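Local structure of RPA0582 (Rhodopseudomonas palustris, 3HHL) at residues C[30-35]-C[120-125]; C[52-57]-C[108-113]; C[23-28]-C[93-98]; C[60-65]-C[102-107]. The protein is of unknown function but belongs to the DUF1330 family of the dimeric alpha-beta-barrel clan, each chain having a ferredoxin-like fold. One frame throughout, in Å; residues are numbered along the deposited sequence.

In the fold
Strand 25-33 lies between 121-128 and 89-95 in a four-stranded antiparallel sheet, and interactions 1 and 3 are its two pairings: 120-125 joins its C-terminal half, 93-98 its N-terminal half. Their centres are about 21 Å apart, on opposite sides of the chain's centre. Interactions 2 and 4 lie in the helical layer, where helix 47-64 meets helices 108-113 and 98-106 in turn; their centres are about 10 Å apart and they touch through Tyr110 and Met104. Interaction 4 also meets interaction 3, with centres about 12 Å apart, as Tyr95 packs on Met104 and Ser62. A polyethylene glycol, probably from the crystallisation liquor, runs by Tyr54, Ser62 and Tyr95.

Interaction 1: residues C[30-35]-C[120-125]; sequences LVRLRP and AVEDSR
A classic beta bulge interrupts the antiparallel pairing of strand 25-33 with strand 121-128, an edge strand of the sheet within this chain. The regular part is a two-way bond between Leu30 and Arg125, with Arg125 N 2.8 Å from Leu30 O, followed by the non-hydrogen-bonded pair Val31-Ser124. Arg32 N then donates to Asp123 O almost along the C=O axis. At the bulge Glu122 and Asp123 both face Arg32, and its carbonyl is gripped twice: Glu122 N lies 2.8 Å from Arg32 O, whereas Asp123 N makes a longer bond to Arg32 O, 3.3 Å. The chain turns a corner here, leaving helix 117-120 for the sheet; beyond Arg32, Arg34 N reaches Ala120 O, at the helix end, in a nearly straight bond (174°) of 2.8 Å. The extended side chains of Arg32 and Glu122 run alongside each other in the same direction, and a salt bridge joins Arg32 NE to Glu122 OE2 at 3.2 Å, with the guanidinium and carboxylate planes 44° apart; Arg32 NH1 is held by Asp84 O. Val31 and Val121 cross at about a right angle, CG1 of Val31 meeting CG2 of Val121 at 3.7 Å. Arg125 folds back at chi2 (-66°), so that its NH1 bonds both Ser124 O and, at 2.9 Å, Asp123 OD1, while its NE forms a salt bridge with an acidic side chain of the neighbouring subunit.

Interaction 2: residues C[52-57]-C[108-113]; sequences AAYGRD and PVYREA. With PE8 (3,6,9,12,15,18,21-heptaoxatricosane-1,23-diol), chain Z.
Two tyrosine hydroxyls meet at the centre of this contact, Tyr54 OH and Tyr110 OH sharing a hydrogen bond of 2.6 Å. Their rings are oblique, with planes 71° apart, and touch through CE1 of Tyr54 and CE1 of Tyr110 at 3.8 Å. Nearer the backbone, CD1 of Tyr54 has Ala113 O at its ring edge, 3.4 Å away, and CB of Asp57 sits 3.6 Å from CB of Ala113. Both tyrosines have CG anti to the backbone N, which sends the rings across to each other. An alanine in place of Tyr54, lacking ring and hydroxyl, would probably leave Tyr110 less firmly placed and Ala113 less well packed. Around this pair, Tyr51 meets the Tyr54 ring edge-to-face, while Met104 and Ile105 pack on Tyr110. A polyethylene glycol passes the hydroxyls, its C18 3.1 Å from Tyr54 OH, and a weak bond ties its O1 to Arg111 NH2. The arrangement is antiparallel helix packing: the axes of 52-57 and 108-113 approach to 9.2 Å at 173°, in the helical layer of the alpha-beta fold.

Interaction 3: residues C[23-28]-C[93-98]; sequences GPIHML and AEYPSV
Tyr95 receives two bumps on one face of an antiparallel strand pair, Ile25 at CB and Met27 at the ring. CG1 of Ile25, in the crowded position between backbone N and carbonyl carbon (chi1 54°), rests 3.9 Å from CB of Tyr95, while its CG2 reaches CG2 of Val98. Met27, a selenomethionine, crosses Tyr95 at about a right angle, its CG against ring atoms CD1 and, at 3.8 Å, CE1 of Tyr95. The small Ala93 lies beside Met27 on the same face. On the other face, His26 and Glu94 lie side by side, and His26 NE2 donates to Glu94 OE1 at 2.7 Å, in the imidazole plane but above that of the carboxylate. Paired backbone bonds hold Ile25 to Tyr95 and Met27 to Ala93, and a water bridges Gly23 N and Pro96 O. The Ile25-Met27 face lies beneath Phe16 of helix 10-18 and Phe101 of helix 98-106, whereas His26 ND1 bonds an aromatic side chain of the neighbouring subunit and strand 121-128 flanks 25-28.

Interaction 4: residues C[60-65]-C[102-107]; sequences PVSERL and VEMIRD. Unlike the reference sequence in segment 60-65: Ser62 (reference Phe).
A salt bridge links the last turn of helix 47-64 to the corner after helix 98-106: Arg64 NH1 lies 3.2 Å from Asp107 OD1. Asp107 OD1 lies in the guanidinium plane of Arg64, at its edge, yet NH1 comes from above the carboxylate plane, and the bond is bent (137°). Arg64 turns at chi3 (-58°) and passes one guanidinium face over CA of Val61. Asp107 OD2 caps the start of helix 108-113 by weak bonds to Val109 N and Tyr110 N. An alanine in place of Asp107 would probably loosen the link to helix 47-64 and leave helix 108-113 less well capped. Inward, CG1 of Val61 meets CB of Asp107 tip to tip at 3.7 Å. Leu65 pushes CD1 against helix 98-106, 3.5 Å from Met104 N, and the selenium of Met104 sits 3.9 Å from CB of Ser62, a phenylalanine in the reference sequence. One carboxylate thus ties helix 47-64 to the start of helix 108-113, its charge probably favoured by both Arg64 and that helix end.

Interaction 1: residues C[30-35]-C[120-125]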
loop_
_atom_site.group_PDB
_atom_site.type_symbol
_atom_site.label_atom_id
_atom_site.label_comp_id
_atom_site.label_asym_id
_atom_site.label_seq_id
_atom_site.Cartn_x
_atom_site.Cartn_y
_atom_site.Cartn_z
ATOM N N LEU C 30 0.994 -5.708 2.252
ATOM C CA LEU C 30 -0.441 -5.759 2.514
ATOM C C LEU C 30 -0.769 -7.224 2.811
ATOM O O LEU C 30 -0.615 -8.081 1.940
ATOM C CB LEU C 30 -1.248 -5.249 1.333
ATOM C CG LEU C 30 -0.761 -3.921 0.718
ATOM C CD1 LEU C 30 -1.528 -3.627 -0.537
ATOM C CD2 LEU C 30 -0.816 -2.704 1.685
ATOM N N VAL C 31 -1.184 -7.549 4.033
ATOM C CA VAL C 31 -1.389 -8.963 4.352
ATOM C C VAL C 31 -2.805 -9.286 4.813
ATOM O O VAL C 31 -3.327 -8.646 5.749
ATOM C CB VAL C 31 -0.436 -9.459 5.458
ATOM C CG1 VAL C 31 -0.608 -10.964 5.613
ATOM C CG2 VAL C 31 1.011 -9.070 5.154
ATOM N N ARG C 32 -3.418 -10.278 4.176
ATOM C CA ARG C 32 -4.725 -10.730 4.586
ATOM C C ARG C 32 -4.607 -12.136 5.143
ATOM O O ARG C 32 -4.178 -13.042 4.439
ATOM C CB ARG C 32 -5.691 -10.708 3.413
ATOM C CG ARG C 32 -7.131 -11.010 3.815
ATOM C CD ARG C 32 -8.078 -10.794 2.643
ATOM N NE ARG C 32 -9.380 -11.426 2.837
ATOM C CZ ARG C 32 -10.480 -11.064 2.191
ATOM N NH1 ARG C 32 -10.443 -10.053 1.329
ATOM N NH2 ARG C 32 -11.612 -11.700 2.421
ATOM N N LEU C 33 -4.987 -12.310 6.403
ATOM C CA LEU C 33 -4.796 -13.568 7.093
ATOM C C LEU C 33 -5.974 -14.537 6.956
ATOM O O LEU C 33 -7.130 -14.132 6.890
ATOM C CB LEU C 33 -4.539 -13.296 8.571
ATOM C CG LEU C 33 -3.256 -12.523 8.938
ATOM C CD1 LEU C 33 -3.264 -12.210 10.420
ATOM C CD2 LEU C 33 -2.031 -13.307 8.538
ATOM N N ARG C 34 -5.665 -15.831 6.942
ATOM C CA ARG C 34 -6.695 -16.862 7.031
ATOM C C ARG C 34 -7.322 -16.862 8.407
ATOM O O ARG C 34 -6.628 -16.665 9.407
ATOM C CB ARG C 34 -6.105 -18.240 6.846
ATOM C CG ARG C 34 -5.679 -18.576 5.475
ATOM C CD ARG C 34 -5.109 -19.987 5.437
ATOM N NE ARG C 34 -4.346 -20.136 4.213
ATOM C CZ ARG C 34 -4.879 -20.375 3.018
ATOM N NH1 ARG C 34 -6.200 -20.542 2.896
ATOM N NH2 ARG C 34 -4.084 -20.449 1.947
ATOM N N PRO C 35 -8.624 -17.095 8.476
ATOM C CA PRO C 35 -9.243 -17.345 9.788
ATOM C C PRO C 35 -8.559 -18.523 10.454
ATOM O O PRO C 35 -8.091 -18.406 11.596
ATOM C CB PRO C 35 -10.694 -17.703 9.449
ATOM C CG PRO C 35 -10.935 -17.116 8.115
ATOM C CD PRO C 35 -9.607 -16.981 7.397
ATOM N N ALA C 120 -0.231 -18.876 7.318
ATOM C CA ALA C 120 -1.076 -17.788 7.832
ATOM C C ALA C 120 -1.813 -17.043 6.735
ATOM O O ALA C 120 -2.961 -16.614 6.935
ATOM C CB ALA C 120 -0.252 -16.789 8.626
ATOM N N VAL C 121 -1.134 -16.840 5.598
ATOM C CA VAL C 121 -1.555 -15.794 4.680
ATOM C C VAL C 121 -2.567 -16.323 3.669
ATOM O O VAL C 121 -2.329 -17.315 2.992
ATOM C CB VAL C 121 -0.351 -15.134 3.994
ATOM C CG1 VAL C 121 -0.812 -14.156 2.910
ATOM C CG2 VAL C 121 0.529 -14.449 5.038
ATOM N N GLU C 122 -3.702 -15.652 3.583
ATOM C CA GLU C 122 -4.706 -15.974 2.595
ATOM C C GLU C 122 -4.431 -15.298 1.259
ATOM O O GLU C 122 -4.680 -15.885 0.193
ATOM C CB GLU C 122 -6.074 -15.538 3.106
ATOM C CG GLU C 122 -7.258 -16.177 2.392
ATOM C CD GLU C 122 -8.578 -15.703 2.984
ATOM O OE1 GLU C 122 -9.149 -16.479 3.812
ATOM O OE2 GLU C 122 -8.990 -14.548 2.645
ATOM N N ASP C 123 -3.944 -14.066 1.319
ATOM C CA ASP C 123 -3.600 -13.259 0.134
ATOM C C ASP C 123 -2.758 -12.119 0.635
ATOM O O ASP C 123 -2.908 -11.713 1.775
ATOM C CB ASP C 123 -4.874 -12.698 -0.475
ATOM C CG ASP C 123 -4.686 -12.042 -1.850
ATOM O OD1 ASP C 123 -3.685 -12.278 -2.587
ATOM O OD2 ASP C 123 -5.630 -11.281 -2.202
ATOM N N SER C 124 -1.860 -11.621 -0.201
ATOM C CA SER C 124 -0.955 -10.535 0.199
ATOM C C SER C 124 -0.383 -9.830 -0.990
ATOM O O SER C 124 -0.429 -10.343 -2.091
ATOM C CB SER C 124 0.227 -11.064 1.002
ATOM O OG SER C 124 0.939 -12.039 0.249
ATOM N N ARG C 125 0.171 -8.657 -0.735
ATOM C CA ARG C 125 1.037 -7.973 -1.678
ATOM C C ARG C 125 2.316 -7.618 -0.983
ATOM O O ARG C 125 2.310 -7.333 0.210
ATOM C CB ARG C 125 0.389 -6.698 -2.150
ATOM C CG ARG C 125 -0.935 -6.900 -2.799
ATOM C CD ARG C 125 -0.766 -7.662 -4.089
ATOM N NE ARG C 125 -2.044 -7.807 -4.748
ATOM C CZ ARG C 125 -2.897 -8.807 -4.539
ATOM N NH1 ARG C 125 -2.626 -9.800 -3.681
ATOM N NH2 ARG C 125 -4.037 -8.825 -5.217
#

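Interaction 2: residues C[52-57]-C[108-113]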
loop_
_atom_site.group_PDB
_atom_site.type_symbol
_atom_site.label_atom_id
_atom_site.label_comp_id
_atom_site.label_asym_id
_atom_site.label_seq_id
_atom_site.Cartn_x
_atom_site.Cartn_y
_atom_site.Cartn_z
ATOM N N ALA C 52 1.947 -14.425 13.924
ATOM C CA ALA C 52 2.713 -14.043 15.108
ATOM C C ALA C 52 3.981 -14.893 15.184
ATOM O O ALA C 52 5.087 -14.367 15.308
ATOM C CB ALA C 52 1.879 -14.222 16.381
ATOM N N ALA C 53 3.824 -16.205 15.094
ATOM C CA ALA C 53 4.972 -17.105 15.174
ATOM C C ALA C 53 6.010 -16.712 14.076
ATOM O O ALA C 53 7.195 -16.596 14.373
ATOM C CB ALA C 53 4.537 -18.570 15.052
ATOM N N TYR C 54 5.560 -16.484 12.840
ATOM C CA TYR C 54 6.427 -16.006 11.759
ATOM C C TYR C 54 7.253 -14.794 12.202
ATOM O O TYR C 54 8.496 -14.790 12.137
ATOM C CB TYR C 54 5.578 -15.613 10.552
ATOM C CG TYR C 54 6.340 -14.881 9.493
ATOM C CD1 TYR C 54 7.512 -15.391 9.001
ATOM C CD2 TYR C 54 5.877 -13.673 8.972
ATOM C CE1 TYR C 54 8.216 -14.720 8.037
ATOM C CE2 TYR C 54 6.565 -12.998 8.010
ATOM C CZ TYR C 54 7.748 -13.519 7.532
ATOM O OH TYR C 54 8.500 -12.889 6.537
ATOM N N GLY C 55 6.519 -13.785 12.677
ATOM C CA GLY C 55 7.096 -12.590 13.262
ATOM C C GLY C 55 8.132 -12.850 14.355
ATOM O O GLY C 55 9.250 -12.380 14.255
ATOM N N ARG C 56 7.734 -13.598 15.382
ATOM C CA ARG C 56 8.612 -13.938 16.509
ATOM C C ARG C 56 9.931 -14.476 16.009
ATOM O O ARG C 56 10.998 -13.967 16.345
ATOM C CB ARG C 56 7.954 -14.989 17.424
ATOM C CG ARG C 56 8.947 -15.819 18.280
ATOM C CD ARG C 56 8.270 -16.810 19.257
ATOM N NE ARG C 56 7.256 -17.659 18.633
ATOM C CZ ARG C 56 7.488 -18.876 18.158
ATOM N NH1 ARG C 56 8.697 -19.392 18.232
ATOM N NH2 ARG C 56 6.517 -19.580 17.613
ATOM N N ASP C 57 9.823 -15.477 15.151
ATOM C CA ASP C 57 10.952 -16.292 14.741
ATOM C C ASP C 57 11.799 -15.609 13.675
ATOM O O ASP C 57 12.986 -15.881 13.574
ATOM C CB ASP C 57 10.483 -17.634 14.186
ATOM C CG ASP C 57 9.919 -18.559 15.240
ATOM O OD1 ASP C 57 9.900 -18.195 16.446
ATOM O OD2 ASP C 57 9.489 -19.671 14.824
ATOM N N PRO C 108 18.752 -19.961 7.325
ATOM C CA PRO C 108 18.030 -21.155 7.726
ATOM C C PRO C 108 16.990 -20.918 8.799
ATOM O O PRO C 108 15.923 -21.550 8.760
ATOM C CB PRO C 108 19.133 -22.098 8.239
ATOM C CG PRO C 108 20.367 -21.253 8.372
ATOM C CD PRO C 108 20.213 -20.132 7.424
ATOM N N VAL C 109 17.258 -20.027 9.737
ATOM C CA VAL C 109 16.228 -19.707 10.704
ATOM C C VAL C 109 15.038 -19.035 10.032
ATOM O O VAL C 109 13.906 -19.328 10.398
ATOM C CB VAL C 109 16.755 -18.852 11.847
ATOM C CG1 VAL C 109 15.636 -18.457 12.806
ATOM C CG2 VAL C 109 17.853 -19.619 12.587
ATOM N N TYR C 110 15.276 -18.148 9.065
ATOM C CA TYR C 110 14.169 -17.497 8.332
ATOM C C TYR C 110 13.420 -18.487 7.501
ATOM O O TYR C 110 12.213 -18.445 7.471
ATOM C CB TYR C 110 14.625 -16.368 7.396
ATOM C CG TYR C 110 13.463 -15.656 6.714
ATOM C CD1 TYR C 110 12.801 -14.597 7.332
ATOM C CD2 TYR C 110 13.020 -16.062 5.468
ATOM C CE1 TYR C 110 11.729 -13.976 6.725
ATOM C CE2 TYR C 110 11.968 -15.449 4.840
ATOM C CZ TYR C 110 11.310 -14.417 5.465
ATOM O OH TYR C 110 10.236 -13.836 4.810
ATOM N N ARG C 111 14.133 -19.375 6.819
ATOM C CA ARG C 111 13.478 -20.362 5.951
ATOM C C ARG C 111 12.530 -21.285 6.709
ATOM O O ARG C 111 11.577 -21.787 6.117
ATOM C CB ARG C 111 14.477 -21.158 5.108
ATOM C CG ARG C 111 14.562 -20.643 3.675
ATOM C CD ARG C 111 15.785 -21.168 2.900
ATOM N NE ARG C 111 16.034 -20.360 1.699
ATOM C CZ ARG C 111 15.418 -20.529 0.533
ATOM N NH1 ARG C 111 14.517 -21.502 0.401
ATOM N NH2 ARG C 111 15.699 -19.724 -0.491
ATOM N N GLU C 112 12.768 -21.486 8.010
ATOM C CA GLU C 112 11.795 -22.186 8.890
ATOM C C GLU C 112 10.650 -21.247 9.326
ATOM O O GLU C 112 9.476 -21.616 9.324
ATOM C CB GLU C 112 12.444 -22.763 10.177
ATOM C CG GLU C 112 13.224 -24.082 10.046
ATOM C CD GLU C 112 12.449 -25.194 9.335
ATOM O OE1 GLU C 112 11.485 -25.715 9.936
ATOM O OE2 GLU C 112 12.817 -25.531 8.175
ATOM N N ALA C 113 10.994 -20.041 9.733
ATOM C CA ALA C 113 9.985 -19.096 10.200
ATOM C C ALA C 113 8.921 -18.850 9.136
ATOM O O ALA C 113 7.729 -18.762 9.441
ATOM C CB ALA C 113 10.625 -17.805 10.625
HETATM O O1 PE8 Z . 14.211 -18.342 -2.916
HETATM C C2 PE8 Z . 13.400 -18.450 -4.093
HETATM C C3 PE8 Z . 12.019 -17.829 -3.847
HETATM O O4 PE8 Z . 10.968 -18.501 -4.574
HETATM C C5 PE8 Z . 10.417 -19.644 -3.893
HETATM C C6 PE8 Z . 9.296 -19.258 -2.912
HETATM O O7 PE8 Z . 9.745 -19.292 -1.537
HETATM C C8 PE8 Z . 9.261 -18.260 -0.647
HETATM C C9 PE8 Z . 10.352 -17.741 0.311
HETATM O O10 PE8 Z . 10.432 -16.301 0.364
HETATM C C11 PE8 Z . 9.327 -15.679 1.045
HETATM C C12 PE8 Z . 9.268 -14.182 0.752
HETATM O O13 PE8 Z . 8.327 -13.574 1.639
HETATM C C14 PE8 Z . 8.828 -12.362 2.207
HETATM C C15 PE8 Z . 7.940 -11.853 3.339
HETATM O O16 PE8 Z . 8.588 -10.813 4.095
HETATM C C17 PE8 Z . 7.693 -9.953 4.814
HETATM C C18 PE8 Z . 7.933 -9.812 6.333
HETATM O O19 PE8 Z . 9.286 -9.739 6.856
HETATM C C20 PE8 Z . 9.302 -9.729 8.310
HETATM C C21 PE8 Z . 10.500 -8.988 8.912
HETATM O O22 PE8 Z . 10.317 -7.547 8.982
HETATM C C23 PE8 Z . 10.331 -6.961 10.304
HETATM C C24 PE8 Z . 11.488 -5.967 10.498
HETATM O O25 PE8 Z . 12.222 -6.155 11.729
#

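Interaction 3: residues C[23-28]-C[93-98]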
loop_
_atom_site.group_PDB
_atom_site.type_symbol
_atom_site.label_atom_id
_atom_site.label_comp_id
_atom_site.label_asym_id
_atom_site.label_seq_id
_atom_site.Cartn_x
_atom_site.Cartn_y
_atom_site.Cartn_z
ATOM N N GLY C 23 21.093 1.409 -2.370
ATOM C CA GLY C 23 20.216 2.289 -1.624
ATOM C C GLY C 23 19.172 1.460 -0.915
ATOM O O GLY C 23 18.949 0.347 -1.261
ATOM N N PRO C 24 18.555 2.008 0.115
ATOM C CA PRO C 24 17.521 1.306 0.824
ATOM C C PRO C 24 16.404 0.908 -0.105
ATOM O O PRO C 24 16.195 1.547 -1.136
ATOM C CB PRO C 24 16.985 2.359 1.794
ATOM C CG PRO C 24 18.043 3.307 1.944
ATOM C CD PRO C 24 18.781 3.356 0.675
ATOM N N ILE C 25 15.729 -0.159 0.278
ATOM C CA ILE C 25 14.545 -0.631 -0.357
ATOM C C ILE C 25 13.494 -0.596 0.715
ATOM O O ILE C 25 13.780 -0.896 1.864
ATOM C CB ILE C 25 14.665 -2.068 -0.923
ATOM C CG1 ILE C 25 15.121 -3.077 0.130
ATOM C CG2 ILE C 25 15.661 -2.086 -2.041
ATOM C CD1 ILE C 25 15.069 -4.539 -0.335
ATOM N N HIS C 26 12.300 -0.165 0.345
ATOM C CA HIS C 26 11.144 -0.176 1.215
ATOM C C HIS C 26 10.173 -1.192 0.708
ATOM O O HIS C 26 9.796 -1.181 -0.453
ATOM C CB HIS C 26 10.466 1.190 1.234
ATOM C CG HIS C 26 11.083 2.140 2.203
ATOM N ND1 HIS C 26 10.562 3.390 2.451
ATOM C CD2 HIS C 26 12.220 2.040 2.940
ATOM C CE1 HIS C 26 11.351 4.013 3.307
ATOM N NE2 HIS C 26 12.361 3.218 3.627
HETATM N N MSE C 27 9.759 -2.065 1.594
HETATM C CA MSE C 27 8.917 -3.171 1.245
HETATM C C MSE C 27 7.534 -2.943 1.890
HETATM O O MSE C 27 7.341 -3.116 3.103
HETATM C CB MSE C 27 9.546 -4.445 1.747
HETATM C CG MSE C 27 10.940 -4.710 1.235
HETATM SE SE MSE C 27 11.049 -4.890 -0.663
HETATM C CE MSE C 27 10.170 -6.578 -0.883
ATOM N N LEU C 28 6.578 -2.541 1.051
ATOM C CA LEU C 28 5.196 -2.336 1.483
ATOM C C LEU C 28 4.486 -3.661 1.494
ATOM O O LEU C 28 4.370 -4.304 0.450
ATOM C CB LEU C 28 4.481 -1.364 0.567
ATOM C CG LEU C 28 2.990 -1.140 0.793
ATOM C CD1 LEU C 28 2.659 -0.732 2.238
ATOM C CD2 LEU C 28 2.464 -0.091 -0.210
ATOM N N ALA C 93 8.635 -2.179 5.591
ATOM C CA ALA C 93 9.898 -2.654 6.187
ATOM C C ALA C 93 10.952 -2.015 5.324
ATOM O O ALA C 93 10.857 -2.068 4.104
ATOM C CB ALA C 93 9.993 -4.212 6.141
ATOM N N GLU C 94 11.961 -1.414 5.929
ATOM C CA GLU C 94 13.143 -0.935 5.188
ATOM C C GLU C 94 14.285 -1.931 5.337
ATOM O O GLU C 94 14.501 -2.454 6.413
ATOM C CB GLU C 94 13.579 0.409 5.760
ATOM C CG GLU C 94 14.951 0.865 5.348
ATOM C CD GLU C 94 15.203 2.351 5.604
ATOM O OE1 GLU C 94 14.200 3.127 5.608
ATOM O OE2 GLU C 94 16.401 2.741 5.781
ATOM N N TYR C 95 15.040 -2.169 4.266
ATOM C CA TYR C 95 16.293 -2.922 4.355
ATOM C C TYR C 95 17.349 -2.064 3.719
ATOM O O TYR C 95 17.041 -1.273 2.878
ATOM C CB TYR C 95 16.167 -4.276 3.667
ATOM C CG TYR C 95 15.059 -5.126 4.263
ATOM C CD1 TYR C 95 13.732 -4.889 3.930
ATOM C CD2 TYR C 95 15.332 -6.164 5.152
ATOM C CE1 TYR C 95 12.705 -5.649 4.442
ATOM C CE2 TYR C 95 14.304 -6.939 5.681
ATOM C CZ TYR C 95 12.985 -6.659 5.317
ATOM O OH TYR C 95 11.915 -7.365 5.838
ATOM N N PRO C 96 18.607 -2.201 4.139
ATOM C CA PRO C 96 19.566 -1.218 3.672
ATOM C C PRO C 96 20.038 -1.512 2.261
ATOM O O PRO C 96 20.681 -0.667 1.607
ATOM C CB PRO C 96 20.696 -1.341 4.697
ATOM C CG PRO C 96 20.537 -2.670 5.288
ATOM C CD PRO C 96 19.139 -3.014 5.249
ATOM N N SER C 97 19.718 -2.706 1.787
ATOM C CA SER C 97 20.169 -3.114 0.476
ATOM C C SER C 97 19.325 -4.297 0.054
ATOM O O SER C 97 18.662 -4.918 0.886
ATOM C CB SER C 97 21.634 -3.573 0.522
ATOM O OG SER C 97 21.745 -4.804 1.260
ATOM N N VAL C 98 19.378 -4.592 -1.243
ATOM C CA VAL C 98 18.778 -5.754 -1.783
ATOM C C VAL C 98 19.469 -6.982 -1.199
ATOM O O VAL C 98 18.822 -7.944 -0.831
ATOM C CB VAL C 98 18.874 -5.768 -3.304
ATOM C CG1 VAL C 98 18.462 -7.117 -3.863
ATOM C CG2 VAL C 98 18.005 -4.671 -3.886
HETATM O O HOH W 1 22.056 -0.617 -0.755
#

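Interaction 4: residues C[60-65]-C[102-107]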
loop_
_atom_site.group_PDB
_atom_site.type_symbol
_atom_site.label_atom_id
_atom_site.label_comp_id
_atom_site.label_asym_id
_atom_site.label_seq_id
_atom_site.Cartn_x
_atom_site.Cartn_y
_atom_site.Cartn_z
ATOM N N PRO C 60 14.524 -11.690 14.683
ATOM C CA PRO C 60 15.960 -11.535 14.923
ATOM C C PRO C 60 16.787 -11.556 13.664
ATOM O O PRO C 60 17.825 -10.922 13.617
ATOM C CB PRO C 60 16.313 -12.738 15.802
ATOM C CG PRO C 60 14.994 -13.133 16.441
ATOM C CD PRO C 60 13.944 -12.819 15.430
ATOM N N VAL C 61 16.341 -12.287 12.660
ATOM C CA VAL C 61 17.128 -12.424 11.448
ATOM C C VAL C 61 17.067 -11.117 10.706
ATOM O O VAL C 61 18.072 -10.571 10.256
ATOM C CB VAL C 61 16.632 -13.550 10.530
ATOM C CG1 VAL C 61 17.554 -13.673 9.303
ATOM C CG2 VAL C 61 16.590 -14.838 11.295
ATOM N N SER C 62 15.867 -10.604 10.583
ATOM C CA SER C 62 15.674 -9.302 9.978
ATOM C C SER C 62 16.529 -8.217 10.634
ATOM O O SER C 62 17.190 -7.427 9.942
ATOM C CB SER C 62 14.224 -8.905 10.107
ATOM O OG SER C 62 14.020 -7.755 9.318
ATOM N N GLU C 63 16.490 -8.207 11.960
ATOM C CA GLU C 63 17.106 -7.166 12.745
ATOM C C GLU C 63 18.607 -7.178 12.564
ATOM O O GLU C 63 19.234 -6.146 12.425
ATOM C CB GLU C 63 16.757 -7.387 14.208
ATOM C CG GLU C 63 17.213 -6.311 15.223
ATOM C CD GLU C 63 16.269 -6.302 16.455
ATOM O OE1 GLU C 63 15.005 -6.270 16.263
ATOM O OE2 GLU C 63 16.769 -6.362 17.611
ATOM N N ARG C 64 19.156 -8.378 12.549
ATOM C CA ARG C 64 20.578 -8.602 12.445
ATOM C C ARG C 64 21.122 -8.060 11.144
ATOM O O ARG C 64 22.248 -7.641 11.083
ATOM C CB ARG C 64 20.799 -10.109 12.496
ATOM C CG ARG C 64 22.176 -10.594 12.869
ATOM C CD ARG C 64 22.321 -12.108 12.538
ATOM N NE ARG C 64 21.321 -12.909 13.237
ATOM C CZ ARG C 64 20.699 -13.973 12.738
ATOM N NH1 ARG C 64 20.944 -14.410 11.514
ATOM N NH2 ARG C 64 19.811 -14.611 13.483
ATOM N N LEU C 65 20.317 -8.119 10.095
ATOM C CA LEU C 65 20.689 -7.701 8.750
ATOM C C LEU C 65 20.212 -6.295 8.348
ATOM O O LEU C 65 20.386 -5.880 7.216
ATOM C CB LEU C 65 20.154 -8.712 7.768
ATOM C CG LEU C 65 20.727 -10.128 7.971
ATOM C CD1 LEU C 65 19.877 -11.156 7.235
ATOM C CD2 LEU C 65 22.179 -10.224 7.485
ATOM N N VAL C 102 18.037 -10.489 0.562
ATOM C CA VAL C 102 18.297 -11.830 0.049
ATOM C C VAL C 102 18.932 -12.705 1.156
ATOM O O VAL C 102 18.570 -13.890 1.351
ATOM C CB VAL C 102 19.149 -11.775 -1.239
ATOM C CG1 VAL C 102 19.679 -13.135 -1.626
ATOM C CG2 VAL C 102 18.342 -11.185 -2.359
ATOM N N GLU C 103 19.824 -12.114 1.930
ATOM C CA GLU C 103 20.498 -12.871 2.950
ATOM C C GLU C 103 19.473 -13.365 3.970
ATOM O O GLU C 103 19.551 -14.495 4.443
ATOM C CB GLU C 103 21.615 -12.044 3.604
ATOM C CG GLU C 103 22.865 -11.906 2.742
ATOM C CD GLU C 103 23.440 -13.239 2.323
ATOM O OE1 GLU C 103 23.437 -14.174 3.162
ATOM O OE2 GLU C 103 23.906 -13.345 1.167
HETATM N N MSE C 104 18.504 -12.519 4.292
HETATM C CA MSE C 104 17.449 -12.891 5.227
HETATM C C MSE C 104 16.632 -14.060 4.686
HETATM O O MSE C 104 16.287 -15.014 5.397
HETATM C CB MSE C 104 16.500 -11.713 5.466
HETATM C CG MSE C 104 15.176 -12.092 6.140
HETATM SE SE MSE C 104 14.079 -10.576 6.634
HETATM C CE MSE C 104 13.192 -10.377 4.905
ATOM N N ILE C 105 16.305 -13.955 3.416
ATOM C CA ILE C 105 15.502 -14.967 2.774
ATOM C C ILE C 105 16.254 -16.294 2.715
ATOM O O ILE C 105 15.638 -17.358 2.689
ATOM C CB ILE C 105 15.067 -14.463 1.375
ATOM C CG1 ILE C 105 13.724 -13.787 1.540
ATOM C CG2 ILE C 105 15.004 -15.575 0.299
ATOM C CD1 ILE C 105 13.023 -13.613 0.180
ATOM N N ARG C 106 17.578 -16.235 2.694
ATOM C CA ARG C 106 18.360 -17.461 2.632
ATOM C C ARG C 106 18.698 -18.044 3.966
ATOM O O ARG C 106 19.104 -19.190 4.039
ATOM C CB ARG C 106 19.643 -17.222 1.865
ATOM C CG ARG C 106 19.405 -16.907 0.404
ATOM C CD ARG C 106 20.731 -16.634 -0.221
ATOM N NE ARG C 106 20.685 -16.405 -1.660
ATOM C CZ ARG C 106 21.769 -16.121 -2.366
ATOM N NH1 ARG C 106 22.955 -16.038 -1.757
ATOM N NH2 ARG C 106 21.674 -15.891 -3.666
ATOM N N ASP C 107 18.519 -17.272 5.019
ATOM C CA ASP C 107 18.920 -17.702 6.337
ATOM C C ASP C 107 18.085 -18.914 6.816
ATOM O O ASP C 107 16.863 -18.895 6.735
ATOM C CB ASP C 107 18.794 -16.559 7.330
ATOM C CG ASP C 107 19.304 -16.926 8.676
ATOM O OD1 ASP C 107 20.344 -16.408 9.101
ATOM O OD2 ASP C 107 18.661 -17.753 9.325
#